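Long-range contact in SusD/RagB family nutrient-binding outer membrane lipoprotein (Bacteroides vulgatus, PDB 4F7A), which probably binds mucin O-glycans at the outer membrane of a gut bacterium as a SusD-like lipoprotein: residues Y282-L296 against Y311-I323. Sequence-based numbering, arbitrary orientation.
Sequences YYNPATLAEHTEEYL and YYQSYSFINTQTI
Ser316 reaches between two runs of 282-296, and its hydroxyl serves both: OG accepts from Leu296 N at 2.9 Å and gives a weak bond to Asn284 O. Its placement follows from chi1 of -71°, which sets OG beside the backbone N. Ser316 N returns a bond to Leu296 O in the carbonyl plane, gripping Leu296 a second time. In this tight, buried part, Leu296 CB rides over one face of the Tyr315 ring, 3.9 Å from its centroid and 16° off the normal, a CH-pi contact; Tyr312 covers the opposite face.

A second firm point is the single beta bridge of Tyr283 with Ile318: Asn284 N meets Phe317 O at 2.9 Å, and Asn319 N meets Tyr282 O from above the carbonyl plane. Asn319 OD1 turns back to accept from Gln321 N (2.9 Å) and Thr322 N, while ND2 bonds Ser280 O. With alanine in place of Asn319, Gln321 N and Ser280 O would probably lose these partners and Thr322 N keep only its weak bond to the backbone Asn319 O, freeing the turn to shift.

The other margin is looser and wet. The Asn284 and Asn319 amides are linked through a water, weakly on the Asn319 side, and another water joins Thr287 OG1 to Tyr315 O. Ser314 O takes Thr287 N at 3.0 Å, but the N-H...O angle is only 131°. Two parts of the long loop connecting helix 279-282 to strand 329-332 of the SusD-like fold thus pair irregularly, by an isolated bridge, an Asx turn and waters.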
loop_
_atom_site.group_PDB
_atom_site.type_symbol
_atom_site.label_atom_id
_atom_site.label_comp_id
_atom_site.label_asym_id
_atom_site.label_seq_id
_atom_site.Cartn_x
_atom_site.Cartn_y
_atom_site.Cartn_z
ATOM N N TYR A 282 16.680 3.476 5.093
ATOM C CA TYR A 282 15.504 2.809 5.625
ATOM C C TYR A 282 15.677 2.272 7.060
ATOM O O TYR A 282 14.759 2.388 7.870
ATOM C CB TYR A 282 15.129 1.640 4.729
ATOM C CG TYR A 282 14.555 1.947 3.340
ATOM C CD1 TYR A 282 14.675 3.197 2.739
ATOM C CD2 TYR A 282 13.979 0.925 2.587
ATOM C CE1 TYR A 282 14.158 3.448 1.473
ATOM C CE2 TYR A 282 13.493 1.160 1.314
ATOM C CZ TYR A 282 13.558 2.431 0.765
ATOM O OH TYR A 282 13.064 2.673 -0.495
ATOM N N TYR A 283 16.813 1.642 7.329
ATOM C CA TYR A 283 17.047 0.928 8.581
ATOM C C TYR A 283 18.417 1.261 9.169
ATOM O O TYR A 283 19.255 1.914 8.534
ATOM C CB TYR A 283 16.932 -0.583 8.370
ATOM C CG TYR A 283 15.562 -1.025 7.861
ATOM C CD1 TYR A 283 14.510 -1.250 8.736
ATOM C CD2 TYR A 283 15.337 -1.217 6.511
ATOM C CE1 TYR A 283 13.245 -1.631 8.259
ATOM C CE2 TYR A 283 14.088 -1.636 6.031
ATOM C CZ TYR A 283 13.057 -1.840 6.900
ATOM O OH TYR A 283 11.830 -2.256 6.410
ATOM N N ASN A 284 18.628 0.798 10.393
ATOM C CA ASN A 284 19.906 0.920 11.094
ATOM C C ASN A 284 20.523 -0.472 11.232
ATOM O O ASN A 284 19.791 -1.469 11.267
ATOM C CB ASN A 284 19.698 1.485 12.500
ATOM C CG ASN A 284 19.281 2.963 12.511
ATOM O OD1 ASN A 284 19.446 3.673 11.523
ATOM N ND2 ASN A 284 18.726 3.417 13.643
ATOM N N PRO A 285 21.860 -0.550 11.350
ATOM C CA PRO A 285 22.461 -1.841 11.629
ATOM C C PRO A 285 21.952 -2.447 12.924
ATOM O O PRO A 285 21.549 -1.729 13.841
ATOM C CB PRO A 285 23.957 -1.522 11.753
ATOM C CG PRO A 285 24.145 -0.217 11.016
ATOM C CD PRO A 285 22.860 0.526 11.202
ATOM N N ALA A 286 21.985 -3.770 12.995
ATOM C CA ALA A 286 21.624 -4.499 14.193
ATOM C C ALA A 286 22.478 -4.087 15.399
ATOM O O ALA A 286 23.631 -3.651 15.227
ATOM C CB ALA A 286 21.789 -6.015 13.932
ATOM N N THR A 287 21.915 -4.223 16.598
ATOM C CA THR A 287 22.683 -4.024 17.838
ATOM C C THR A 287 23.144 -5.355 18.476
ATOM O O THR A 287 23.797 -5.361 19.541
ATOM C CB THR A 287 21.879 -3.210 18.868
ATOM O OG1 THR A 287 20.595 -3.805 19.039
ATOM C CG2 THR A 287 21.727 -1.714 18.414
ATOM N N LEU A 288 22.838 -6.475 17.828
ATOM C CA LEU A 288 23.244 -7.804 18.329
ATOM C C LEU A 288 24.756 -7.902 18.358
ATOM O O LEU A 288 25.415 -7.615 17.368
ATOM C CB LEU A 288 22.669 -8.935 17.438
ATOM C CG LEU A 288 22.912 -10.412 17.835
ATOM C CD1 LEU A 288 22.248 -10.774 19.177
ATOM C CD2 LEU A 288 22.413 -11.333 16.738
ATOM N N ALA A 289 25.303 -8.332 19.499
ATOM C CA ALA A 289 26.738 -8.460 19.667
ATOM C C ALA A 289 27.334 -9.342 18.575
ATOM O O ALA A 289 26.757 -10.366 18.233
ATOM C CB ALA A 289 27.084 -9.029 21.075
ATOM N N GLU A 290 28.475 -8.889 18.059
ATOM C CA GLU A 290 29.205 -9.557 16.969
ATOM C C GLU A 290 28.566 -9.327 15.591
ATOM O O GLU A 290 29.043 -9.855 14.592
ATOM C CB GLU A 290 29.377 -11.070 17.220
ATOM C CG GLU A 290 29.936 -11.459 18.601
ATOM C CD GLU A 290 30.352 -12.929 18.679
ATOM O OE1 GLU A 290 31.222 -13.360 17.891
ATOM O OE2 GLU A 290 29.808 -13.657 19.532
ATOM N N HIS A 291 27.500 -8.526 15.533
ATOM C CA HIS A 291 26.782 -8.282 14.278
ATOM C C HIS A 291 26.406 -6.809 14.109
ATOM O O HIS A 291 25.437 -6.461 13.408
ATOM C CB HIS A 291 25.535 -9.155 14.235
ATOM C CG HIS A 291 25.831 -10.618 14.233
ATOM N ND1 HIS A 291 26.164 -11.309 13.088
ATOM C CD2 HIS A 291 25.870 -11.519 15.242
ATOM C CE1 HIS A 291 26.402 -12.573 13.394
ATOM N NE2 HIS A 291 26.219 -12.729 14.693
ATOM N N THR A 292 27.169 -5.935 14.744
ATOM C CA THR A 292 26.733 -4.559 14.931
ATOM C C THR A 292 26.954 -3.706 13.695
ATOM O O THR A 292 26.577 -2.552 13.679
ATOM C CB THR A 292 27.426 -3.877 16.145
ATOM O OG1 THR A 292 28.838 -3.900 15.949
ATOM C CG2 THR A 292 27.091 -4.586 17.461
ATOM N N GLU A 293 27.573 -4.261 12.663
ATOM C CA GLU A 293 27.653 -3.578 11.384
ATOM C C GLU A 293 26.776 -4.252 10.311
ATOM O O GLU A 293 26.815 -3.872 9.147
ATOM C CB GLU A 293 29.107 -3.534 10.910
ATOM C CG GLU A 293 30.071 -2.879 11.892
ATOM C CD GLU A 293 31.487 -2.868 11.349
ATOM O OE1 GLU A 293 31.691 -2.260 10.276
ATOM O OE2 GLU A 293 32.384 -3.475 11.977
ATOM N N GLU A 294 25.993 -5.246 10.690
ATOM C CA GLU A 294 25.149 -5.967 9.740
ATOM C C GLU A 294 23.696 -5.515 9.841
ATOM O O GLU A 294 23.235 -5.011 10.890
ATOM C CB GLU A 294 25.254 -7.474 9.982
ATOM C CG GLU A 294 26.644 -8.036 9.700
ATOM C CD GLU A 294 26.925 -9.303 10.494
ATOM O OE1 GLU A 294 26.017 -10.142 10.604
ATOM O OE2 GLU A 294 28.037 -9.431 11.049
ATOM N N TYR A 295 22.978 -5.700 8.751
ATOM C CA TYR A 295 21.535 -5.471 8.742
ATOM C C TYR A 295 20.856 -6.814 8.847
ATOM O O TYR A 295 20.984 -7.657 7.950
ATOM C CB TYR A 295 21.103 -4.749 7.473
ATOM C CG TYR A 295 21.618 -3.323 7.456
ATOM C CD1 TYR A 295 22.903 -3.026 7.031
ATOM C CD2 TYR A 295 20.816 -2.278 7.910
ATOM C CE1 TYR A 295 23.391 -1.702 7.057
ATOM C CE2 TYR A 295 21.284 -0.970 7.942
ATOM C CZ TYR A 295 22.556 -0.687 7.501
ATOM O OH TYR A 295 22.999 0.608 7.540
ATOM N N LEU A 296 20.125 -7.016 9.933
ATOM C CA LEU A 296 19.470 -8.294 10.205
ATOM C C LEU A 296 17.968 -8.079 10.272
ATOM O O LEU A 296 17.507 -7.235 11.019
ATOM C CB LEU A 296 19.964 -8.883 11.529
ATOM C CG LEU A 296 21.443 -9.197 11.666
ATOM C CD1 LEU A 296 21.718 -9.795 13.053
ATOM C CD2 LEU A 296 21.937 -10.160 10.547
ATOM N N TYR A 311 13.272 -12.658 21.216
ATOM C CA TYR A 311 14.487 -13.141 20.578
ATOM C C TYR A 311 15.102 -12.169 19.578
ATOM O O TYR A 311 16.303 -12.164 19.397
ATOM C CB TYR A 311 14.221 -14.468 19.854
ATOM C CG TYR A 311 13.673 -15.591 20.726
ATOM C CD1 TYR A 311 14.440 -16.142 21.736
ATOM C CD2 TYR A 311 12.411 -16.122 20.513
ATOM C CE1 TYR A 311 13.959 -17.185 22.539
ATOM C CE2 TYR A 311 11.914 -17.172 21.326
ATOM C CZ TYR A 311 12.710 -17.695 22.320
ATOM O OH TYR A 311 12.242 -18.717 23.113
ATOM N N TYR A 312 14.281 -11.365 18.928
ATOM C CA TYR A 312 14.719 -10.539 17.804
ATOM C C TYR A 312 14.924 -9.068 18.169
ATOM O O TYR A 312 15.062 -8.229 17.323
ATOM C CB TYR A 312 13.729 -10.699 16.637
ATOM C CG TYR A 312 13.767 -12.109 16.124
ATOM C CD1 TYR A 312 14.865 -12.569 15.416
ATOM C CD2 TYR A 312 12.752 -13.016 16.424
ATOM C CE1 TYR A 312 14.951 -13.888 14.984
ATOM C CE2 TYR A 312 12.826 -14.355 15.997
ATOM C CZ TYR A 312 13.929 -14.768 15.268
ATOM O OH TYR A 312 14.046 -16.063 14.885
ATOM N N GLN A 313 14.939 -8.772 19.460
ATOM C CA GLN A 313 15.014 -7.402 19.949
ATOM C C GLN A 313 16.300 -6.639 19.576
ATOM O O GLN A 313 16.317 -5.404 19.605
ATOM C CB GLN A 313 14.802 -7.481 21.467
ATOM C CG GLN A 313 15.258 -6.387 22.325
ATOM C CD GLN A 313 15.093 -6.828 23.765
ATOM O OE1 GLN A 313 16.061 -7.204 24.434
ATOM N NE2 GLN A 313 13.852 -6.900 24.204
ATOM N N SER A 314 17.365 -7.354 19.222
ATOM C CA SER A 314 18.613 -6.716 18.774
ATOM C C SER A 314 18.858 -6.771 17.264
ATOM O O SER A 314 19.947 -6.425 16.790
ATOM C CB SER A 314 19.790 -7.309 19.548
ATOM O OG SER A 314 19.582 -7.044 20.925
ATOM N N TYR A 315 17.836 -7.173 16.510
ATOM C CA TYR A 315 17.864 -7.072 15.035
ATOM C C TYR A 315 17.741 -5.618 14.568
ATOM O O TYR A 315 17.597 -4.687 15.383
ATOM C CB TYR A 315 16.791 -7.986 14.410
ATOM C CG TYR A 315 17.248 -9.423 14.205
ATOM C CD1 TYR A 315 18.109 -10.063 15.106
ATOM C CD2 TYR A 315 16.811 -10.153 13.110
ATOM C CE1 TYR A 315 18.520 -11.392 14.910
ATOM C CE2 TYR A 315 17.185 -11.455 12.923
ATOM C CZ TYR A 315 18.057 -12.077 13.793
ATOM O OH TYR A 315 18.436 -13.384 13.549
ATOM N N SER A 316 17.846 -5.403 13.260
ATOM C CA SER A 316 17.847 -4.046 12.719
ATOM C C SER A 316 16.503 -3.343 12.929
ATOM O O SER A 316 15.448 -3.927 12.714
ATOM C CB SER A 316 18.185 -4.042 11.236
ATOM O OG SER A 316 19.548 -4.349 11.022
ATOM N N PHE A 317 16.587 -2.077 13.342
ATOM C CA PHE A 317 15.432 -1.260 13.611
ATOM C C PHE A 317 15.296 -0.260 12.489
ATOM O O PHE A 317 16.269 0.031 11.805
ATOM C CB PHE A 317 15.621 -0.517 14.952
ATOM C CG PHE A 317 14.330 -0.052 15.568
ATOM C CD1 PHE A 317 13.455 -0.965 16.094
ATOM C CD2 PHE A 317 13.996 1.297 15.619
ATOM C CE1 PHE A 317 12.248 -0.565 16.664
ATOM C CE2 PHE A 317 12.794 1.705 16.205
ATOM C CZ PHE A 317 11.923 0.771 16.721
ATOM N N ILE A 318 14.092 0.276 12.320
ATOM C CA ILE A 318 13.859 1.367 11.408
ATOM C C ILE A 318 14.769 2.541 11.734
ATOM O O ILE A 318 15.142 2.762 12.885
ATOM C CB ILE A 318 12.372 1.823 11.415
ATOM C CG1 ILE A 318 12.004 2.500 10.099
ATOM C CG2 ILE A 318 12.054 2.730 12.650
ATOM C CD1 ILE A 318 10.476 2.785 9.946
ATOM N N ASN A 319 15.159 3.266 10.699
ATOM C CA ASN A 319 15.902 4.522 10.853
ATOM C C ASN A 319 14.967 5.667 11.266
ATOM O O ASN A 319 14.147 6.154 10.462
ATOM C CB ASN A 319 16.615 4.867 9.540
ATOM C CG ASN A 319 17.532 6.070 9.667
ATOM O OD1 ASN A 319 17.265 6.954 10.476
ATOM N ND2 ASN A 319 18.613 6.123 8.837
ATOM N N THR A 320 15.096 6.096 12.512
ATOM C CA THR A 320 14.186 7.080 13.096
ATOM C C THR A 320 14.635 8.528 12.858
ATOM O O THR A 320 14.007 9.447 13.371
ATOM C CB THR A 320 13.951 6.817 14.609
ATOM O OG1 THR A 320 15.210 6.722 15.300
ATOM C CG2 THR A 320 13.165 5.507 14.787
ATOM N N GLN A 321 15.729 8.729 12.122
ATOM C CA GLN A 321 16.049 10.044 11.553
ATOM C C GLN A 321 15.298 10.192 10.244
ATOM O O GLN A 321 14.845 11.270 9.900
ATOM C CB GLN A 321 17.558 10.225 11.297
ATOM C CG GLN A 321 18.382 10.454 12.557
ATOM C CD GLN A 321 19.880 10.532 12.277
ATOM O OE1 GLN A 321 20.355 10.110 11.218
ATOM N NE2 GLN A 321 20.627 11.075 13.231
ATOM N N THR A 322 15.162 9.090 9.507
ATOM C CA THR A 322 14.424 9.087 8.242
ATOM C C THR A 322 12.912 9.180 8.456
ATOM O O THR A 322 12.222 9.976 7.797
ATOM C CB THR A 322 14.743 7.827 7.455
ATOM O OG1 THR A 322 16.152 7.794 7.232
ATOM C CG2 THR A 322 14.005 7.794 6.103
ATOM N N ILE A 323 12.392 8.371 9.377
ATOM C CA ILE A 323 10.958 8.361 9.671
ATOM C C ILE A 323 10.729 9.018 11.059
ATOM O O ILE A 323 11.098 8.456 12.106
ATOM C CB ILE A 323 10.390 6.933 9.609
ATOM C CG1 ILE A 323 10.581 6.307 8.204
ATOM C CG2 ILE A 323 8.869 6.927 9.992
ATOM C CD1 ILE A 323 9.940 7.057 7.033
HETATM O O HOH W 1 17.976 6.234 13.586
HETATM O O HOH W 2 19.820 6.606 12.087
HETATM O O HOH W 3 18.989 -1.307 14.981
HETATM O O HOH W 4 18.661 -3.015 17.154
HETATM O O HOH W 5 20.083 -4.075 21.429
#